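Local atomic coordinates of HpcE (PDB entry 1WZO), a protein that probably catalyses the isomerisation of 2-hydroxyhepta-2,4-diene-1,7-dioate, a step in bacterial breakdown of aromatic compounds, as a member of the fumarylacetoacetate hydrolase family. Residues L3-A8 with V35-F41; Y96-L100 with L230-L235. All blocks are in the same frame, centred on the assembly; numbering follows the deposited sequence.

Contact 1. Residues L3-A8 with V35-F41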
loop_
_atom_site.group_PDB
_atom_site.type_symbol
_atom_site.label_atom_id
_atom_site.label_comp_id
_atom_site.label_asym_id
_atom_site.label_seq_id
_atom_site.Cartn_x
_atom_site.Cartn_y
_atom_site.Cartn_z
ATOM N N LEU B 3 -1.603 -16.068 14.617
ATOM C CA LEU B 3 -1.943 -14.676 14.369
ATOM C C LEU B 3 -3.257 -14.602 13.598
ATOM O O LEU B 3 -3.548 -15.456 12.759
ATOM C CB LEU B 3 -0.816 -13.997 13.582
ATOM C CG LEU B 3 0.567 -14.133 14.231
ATOM C CD1 LEU B 3 1.606 -13.375 13.424
ATOM C CD2 LEU B 3 0.510 -13.608 15.656
ATOM N N ALA B 4 -4.053 -13.579 13.895
ATOM C CA ALA B 4 -5.339 -13.400 13.234
ATOM C C ALA B 4 -5.694 -11.926 13.122
ATOM O O ALA B 4 -5.159 -11.090 13.855
ATOM C CB ALA B 4 -6.423 -14.134 14.009
ATOM N N ARG B 5 -6.581 -11.612 12.182
ATOM C CA ARG B 5 -7.048 -10.247 11.983
ATOM C C ARG B 5 -8.567 -10.307 12.000
ATOM O O ARG B 5 -9.165 -11.222 11.437
ATOM C CB ARG B 5 -6.545 -9.682 10.649
ATOM C CG ARG B 5 -5.054 -9.386 10.653
ATOM C CD ARG B 5 -4.544 -8.886 9.303
ATOM N NE ARG B 5 -5.115 -7.606 8.885
ATOM C CZ ARG B 5 -6.081 -7.465 7.977
ATOM N NH1 ARG B 5 -6.607 -8.526 7.382
ATOM N NH2 ARG B 5 -6.504 -6.254 7.640
ATOM N N PHE B 6 -9.190 -9.346 12.666
ATOM C CA PHE B 6 -10.642 -9.334 12.742
ATOM C C PHE B 6 -11.182 -7.921 12.860
ATOM O O PHE B 6 -10.461 -6.995 13.228
ATOM C CB PHE B 6 -11.110 -10.193 13.923
ATOM C CG PHE B 6 -10.558 -9.753 15.251
ATOM C CD1 PHE B 6 -11.261 -8.856 16.053
ATOM C CD2 PHE B 6 -9.327 -10.231 15.698
ATOM C CE1 PHE B 6 -10.744 -8.440 17.284
ATOM C CE2 PHE B 6 -8.801 -9.822 16.926
ATOM C CZ PHE B 6 -9.512 -8.924 17.721
ATOM N N LEU B 7 -12.458 -7.760 12.528
ATOM C CA LEU B 7 -13.105 -6.460 12.578
ATOM C C LEU B 7 -14.104 -6.451 13.734
ATOM O O LEU B 7 -14.905 -7.372 13.880
ATOM C CB LEU B 7 -13.814 -6.200 11.245
ATOM C CG LEU B 7 -14.380 -4.811 10.941
ATOM C CD1 LEU B 7 -13.282 -3.763 10.995
ATOM C CD2 LEU B 7 -15.021 -4.840 9.559
ATOM N N ALA B 8 -14.042 -5.414 14.560
ATOM C CA ALA B 8 -14.945 -5.299 15.699
ATOM C C ALA B 8 -15.216 -3.834 16.022
ATOM O O ALA B 8 -14.285 -3.040 16.204
ATOM C CB ALA B 8 -14.348 -6.004 16.912
ATOM N N VAL B 35 -17.099 -11.005 16.501
ATOM C CA VAL B 35 -16.274 -10.288 15.538
ATOM C C VAL B 35 -16.413 -10.813 14.113
ATOM O O VAL B 35 -17.001 -11.865 13.874
ATOM C CB VAL B 35 -14.779 -10.359 15.933
ATOM C CG1 VAL B 35 -14.594 -9.864 17.360
ATOM C CG2 VAL B 35 -14.271 -11.782 15.802
ATOM N N THR B 36 -15.868 -10.062 13.166
ATOM C CA THR B 36 -15.899 -10.475 11.770
ATOM C C THR B 36 -14.477 -10.857 11.388
ATOM O O THR B 36 -13.577 -10.021 11.425
ATOM C CB THR B 36 -16.383 -9.339 10.860
ATOM O OG1 THR B 36 -17.710 -8.961 11.245
ATOM C CG2 THR B 36 -16.393 -9.791 9.407
ATOM N N TRP B 37 -14.274 -12.122 11.041
ATOM C CA TRP B 37 -12.948 -12.595 10.656
ATOM C C TRP B 37 -12.497 -11.966 9.350
ATOM O O TRP B 37 -13.305 -11.718 8.454
ATOM C CB TRP B 37 -12.934 -14.116 10.480
ATOM C CG TRP B 37 -13.129 -14.890 11.740
ATOM C CD1 TRP B 37 -14.320 -15.255 12.313
ATOM C CD2 TRP B 37 -12.099 -15.417 12.585
ATOM N NE1 TRP B 37 -14.089 -15.981 13.459
ATOM C CE2 TRP B 37 -12.736 -16.094 13.650
ATOM C CE3 TRP B 37 -10.698 -15.385 12.544
ATOM C CZ2 TRP B 37 -12.018 -16.734 14.668
ATOM C CZ3 TRP B 37 -9.985 -16.024 13.558
ATOM C CH2 TRP B 37 -10.649 -16.688 14.605
ATOM N N LEU B 38 -11.198 -11.709 9.256
ATOM C CA LEU B 38 -10.605 -11.138 8.055
ATOM C C LEU B 38 -9.453 -12.062 7.684
ATOM O O LEU B 38 -9.215 -13.064 8.361
ATOM C CB LEU B 38 -10.057 -9.737 8.342
ATOM C CG LEU B 38 -11.032 -8.682 8.873
ATOM C CD1 LEU B 38 -10.267 -7.413 9.217
ATOM C CD2 LEU B 38 -12.101 -8.388 7.828
ATOM N N LEU B 39 -8.746 -11.736 6.607
ATOM C CA LEU B 39 -7.591 -12.527 6.214
ATOM C C LEU B 39 -6.549 -12.279 7.311
ATOM O O LEU B 39 -6.432 -11.164 7.822
ATOM C CB LEU B 39 -7.055 -12.051 4.858
ATOM C CG LEU B 39 -7.986 -12.229 3.657
ATOM C CD1 LEU B 39 -7.396 -11.514 2.437
ATOM C CD2 LEU B 39 -8.171 -13.712 3.371
ATOM N N PRO B 40 -5.792 -13.315 7.700
ATOM C CA PRO B 40 -4.776 -13.154 8.747
ATOM C C PRO B 40 -3.644 -12.191 8.394
ATOM O O PRO B 40 -2.891 -11.765 9.264
ATOM C CB PRO B 40 -4.288 -14.587 8.984
ATOM C CG PRO B 40 -4.548 -15.266 7.674
ATOM C CD PRO B 40 -5.904 -14.726 7.294
ATOM N N PHE B 41 -3.532 -11.848 7.116
ATOM C CA PHE B 41 -2.507 -10.924 6.646
ATOM C C PHE B 41 -2.888 -10.538 5.224
ATOM O O PHE B 41 -3.840 -11.085 4.665
ATOM C CB PHE B 41 -1.118 -11.592 6.683
ATOM C CG PHE B 41 -0.982 -12.772 5.754
ATOM C CD1 PHE B 41 -0.517 -12.601 4.452
ATOM C CD2 PHE B 41 -1.361 -14.047 6.166
ATOM C CE1 PHE B 41 -0.436 -13.687 3.571
ATOM C CE2 PHE B 41 -1.285 -15.137 5.291
ATOM C CZ PHE B 41 -0.822 -14.954 3.993
HETATM O O HOH W 1 -7.508 -13.714 10.629
#
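Arg5 reaches across with its side chain, NH1 donating to Leu39 O at 2.7 Å with the oxygen 7° out of the guanidinium plane. The chain bends at chi3 (64°), which folds the guanidinium back toward that carbonyl; CB of Arg5 also lies 3.2 Å from Leu39 O, and Leu38 CD1 lies over one guanidinium face. Farther along, Leu7 and Thr36 form a hydrogen-bonded antiparallel pair, Leu7 N to Thr36 O at 2.8 Å and Thr36 N to Leu7 O at 2.9 Å. Phe6 and Trp37 follow as a non-hydrogen-bonded pair, then Leu38 N donates to Arg5 O at 3.0 Å. On the face of Phe6 and Trp37, Val35 CG1 meets Phe6 CD1 at 3.7 Å, and Ala4 CB touches Trp37 CZ3. Leu22 backs this group; His13 and His30 meet the Phe6 ring, and His81 stacks edge-to-face with Trp37. On the other face, Leu7 of the second subunit packs on Leu7, Thr36 and Leu38. Toward Pro40 the backbones part: a water accepts from Arg5 N and probably bridges it to Leu38 O, while the guanidinium separately supplies a donor to the Leu39 carbonyl.

Contact 2. Residues Y96-L100 with L230-L235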
loop_
_atom_site.group_PDB
_atom_site.type_symbol
_atom_site.label_atom_id
_atom_site.label_comp_id
_atom_site.label_asym_id
_atom_site.label_seq_id
_atom_site.Cartn_x
_atom_site.Cartn_y
_atom_site.Cartn_z
ATOM N N TYR B 96 -13.729 -28.225 -4.110
ATOM C CA TYR B 96 -12.902 -27.542 -3.125
ATOM C C TYR B 96 -11.552 -28.238 -3.265
ATOM O O TYR B 96 -11.463 -29.305 -3.876
ATOM C CB TYR B 96 -13.449 -27.742 -1.696
ATOM C CG TYR B 96 -13.294 -29.160 -1.157
ATOM C CD1 TYR B 96 -12.033 -29.680 -0.849
ATOM C CD2 TYR B 96 -14.400 -30.006 -1.031
ATOM C CE1 TYR B 96 -11.872 -31.008 -0.441
ATOM C CE2 TYR B 96 -14.250 -31.338 -0.621
ATOM C CZ TYR B 96 -12.985 -31.830 -0.335
ATOM O OH TYR B 96 -12.819 -33.150 0.025
ATOM N N GLU B 97 -10.503 -27.635 -2.722
ATOM C CA GLU B 97 -9.173 -28.237 -2.749
ATOM C C GLU B 97 -8.462 -27.817 -1.469
ATOM O O GLU B 97 -8.064 -26.661 -1.327
ATOM C CB GLU B 97 -8.367 -27.786 -3.983
ATOM C CG GLU B 97 -8.841 -28.420 -5.294
ATOM C CD GLU B 97 -7.863 -28.245 -6.453
ATOM O OE1 GLU B 97 -8.149 -28.765 -7.554
ATOM O OE2 GLU B 97 -6.814 -27.596 -6.274
ATOM N N VAL B 98 -8.316 -28.745 -0.523
ATOM C CA VAL B 98 -7.644 -28.415 0.729
ATOM C C VAL B 98 -6.132 -28.439 0.524
ATOM O O VAL B 98 -5.559 -29.451 0.118
ATOM C CB VAL B 98 -8.066 -29.384 1.887
ATOM C CG1 VAL B 98 -7.775 -30.827 1.514
ATOM C CG2 VAL B 98 -7.355 -28.992 3.172
ATOM N N GLU B 99 -5.483 -27.311 0.789
ATOM C CA GLU B 99 -4.044 -27.231 0.589
ATOM C C GLU B 99 -3.312 -26.471 1.673
ATOM O O GLU B 99 -3.839 -25.522 2.260
ATOM C CB GLU B 99 -3.731 -26.563 -0.764
ATOM C CG GLU B 99 -4.635 -27.007 -1.905
ATOM C CD GLU B 99 -4.139 -26.554 -3.273
ATOM O OE1 GLU B 99 -3.186 -25.751 -3.339
ATOM O OE2 GLU B 99 -4.708 -27.003 -4.287
ATOM N N LEU B 100 -2.085 -26.903 1.940
ATOM C CA LEU B 100 -1.241 -26.228 2.908
ATOM C C LEU B 100 -0.734 -24.985 2.181
ATOM O O LEU B 100 -0.216 -25.088 1.064
ATOM C CB LEU B 100 -0.045 -27.104 3.291
ATOM C CG LEU B 100 1.028 -26.449 4.168
ATOM C CD1 LEU B 100 0.452 -26.114 5.542
ATOM C CD2 LEU B 100 2.223 -27.392 4.300
ATOM N N LEU B 230 -12.361 -26.951 6.110
ATOM C CA LEU B 230 -11.069 -27.552 5.844
ATOM C C LEU B 230 -10.192 -27.458 7.081
ATOM O O LEU B 230 -10.170 -26.435 7.766
ATOM C CB LEU B 230 -10.395 -26.850 4.658
ATOM C CG LEU B 230 -10.815 -27.310 3.257
ATOM C CD1 LEU B 230 -12.332 -27.324 3.128
ATOM C CD2 LEU B 230 -10.186 -26.385 2.218
ATOM N N GLU B 231 -9.469 -28.534 7.359
ATOM C CA GLU B 231 -8.594 -28.578 8.520
ATOM C C GLU B 231 -7.233 -29.156 8.173
ATOM O O GLU B 231 -7.120 -30.063 7.352
ATOM C CB GLU B 231 -9.238 -29.417 9.634
ATOM C CG GLU B 231 -10.457 -28.776 10.280
ATOM C CD GLU B 231 -11.126 -29.684 11.310
ATOM O OE1 GLU B 231 -10.402 -30.359 12.072
ATOM O OE2 GLU B 231 -12.371 -29.715 11.362
ATOM N N ILE B 232 -6.198 -28.594 8.782
ATOM C CA ILE B 232 -4.842 -29.069 8.587
ATOM C C ILE B 232 -4.215 -29.127 9.971
ATOM O O ILE B 232 -4.377 -28.209 10.777
ATOM C CB ILE B 232 -4.001 -28.134 7.696
ATOM C CG1 ILE B 232 -4.613 -28.055 6.291
ATOM C CG2 ILE B 232 -2.576 -28.659 7.605
ATOM C CD1 ILE B 232 -3.755 -27.278 5.287
ATOM N N GLU B 233 -3.508 -30.219 10.233
ATOM C CA GLU B 233 -2.860 -30.446 11.516
ATOM C C GLU B 233 -2.202 -29.198 12.101
ATOM O O GLU B 233 -1.258 -28.654 11.522
ATOM C CB GLU B 233 -1.817 -31.557 11.362
ATOM C CG GLU B 233 -1.340 -32.157 12.684
ATOM C CD GLU B 233 -0.360 -33.295 12.479
ATOM O OE1 GLU B 233 -0.281 -33.819 11.345
ATOM O OE2 GLU B 233 0.323 -33.676 13.456
ATOM N N GLY B 234 -2.717 -28.745 13.243
ATOM C CA GLY B 234 -2.165 -27.582 13.917
ATOM C C GLY B 234 -2.515 -26.201 13.382
ATOM O O GLY B 234 -2.118 -25.198 13.975
ATOM N N LEU B 235 -3.262 -26.126 12.287
ATOM C CA LEU B 235 -3.598 -24.824 11.706
ATOM C C LEU B 235 -5.049 -24.381 11.908
ATOM O O LEU B 235 -5.469 -23.349 11.375
ATOM C CB LEU B 235 -3.264 -24.826 10.209
ATOM C CG LEU B 235 -1.857 -25.319 9.830
ATOM C CD1 LEU B 235 -1.659 -25.197 8.321
ATOM C CD2 LEU B 235 -0.799 -24.516 10.569
#
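Val98 and Leu230 point at each other and lie alongside, running opposite ways, so that the leucine rests against the root of the valine: Leu230 CD2 comes within 3.6 Å of Val98 CA and 3.7 Å of Val98 CB. Val98 CG2, anti to the backbone N, turns over Leu230 CG at 3.8 Å and also faces Ile232 CG1. Ile232 meets main chain more than side chain. With CD1 extended from CB (chi2 -173°), its end methyl reaches the backbone between Glu99 and Leu100, 3.5 Å from Glu99 O and 3.6 Å from Leu100 CA. The Leu100 and Leu235 side chains meet nearly perpendicular through their CD1 methyls, also 3.6 Å apart. Leu235 is brought there by a type II beta turn from Ile232, closed by Leu235 N donating to Ile232 O, with Gly234 at positive phi. The side-chain pairs across the contact are all apolar. Strands 98-100 and 230-232 run in roughly the same direction, 31° apart, their axes 7.6 Å from each other. Ile125 and Leu171 pack on Ile232, extending the apolar layer to neighbouring strands. Glu97 and Glu99 start away from this layer, on the far side of their strand, where their OE2 atoms lie 3.0 Å apart and both come close to Asp128 OD2. Such a Glu-X-Glu pair with an aspartate is consistent with the divalent-metal site known in fumarylacetoacetate hydrolase relatives. The packing itself is that of two beta layers meeting face to face in the core of the family's C-terminal domain: the strand carrying the acidic pair presents its other face to the strand 227-232 of the five-stranded mixed sheet.

How the contacts relate
From the N terminus, the first strand, 2-8, meets segment 35-41 in contact 1, closing a short loop of 26 residues that includes strands 11-18, 21-23 and 29-30. Farther along the chain, contact 2 closes a far longer loop, 129 residues, between strand 94-104 and strand 227-232. The two loops follow in series, neither nesting nor crossing. Contact 1 ties together the N-terminal strands near a subunit interface, whereas contact 2 lies deep in the chain and joins two sheets. Their centres are about 18 Å apart; strand 2-8 connects toward strand 94-104 through strands 152-159 and 120-131.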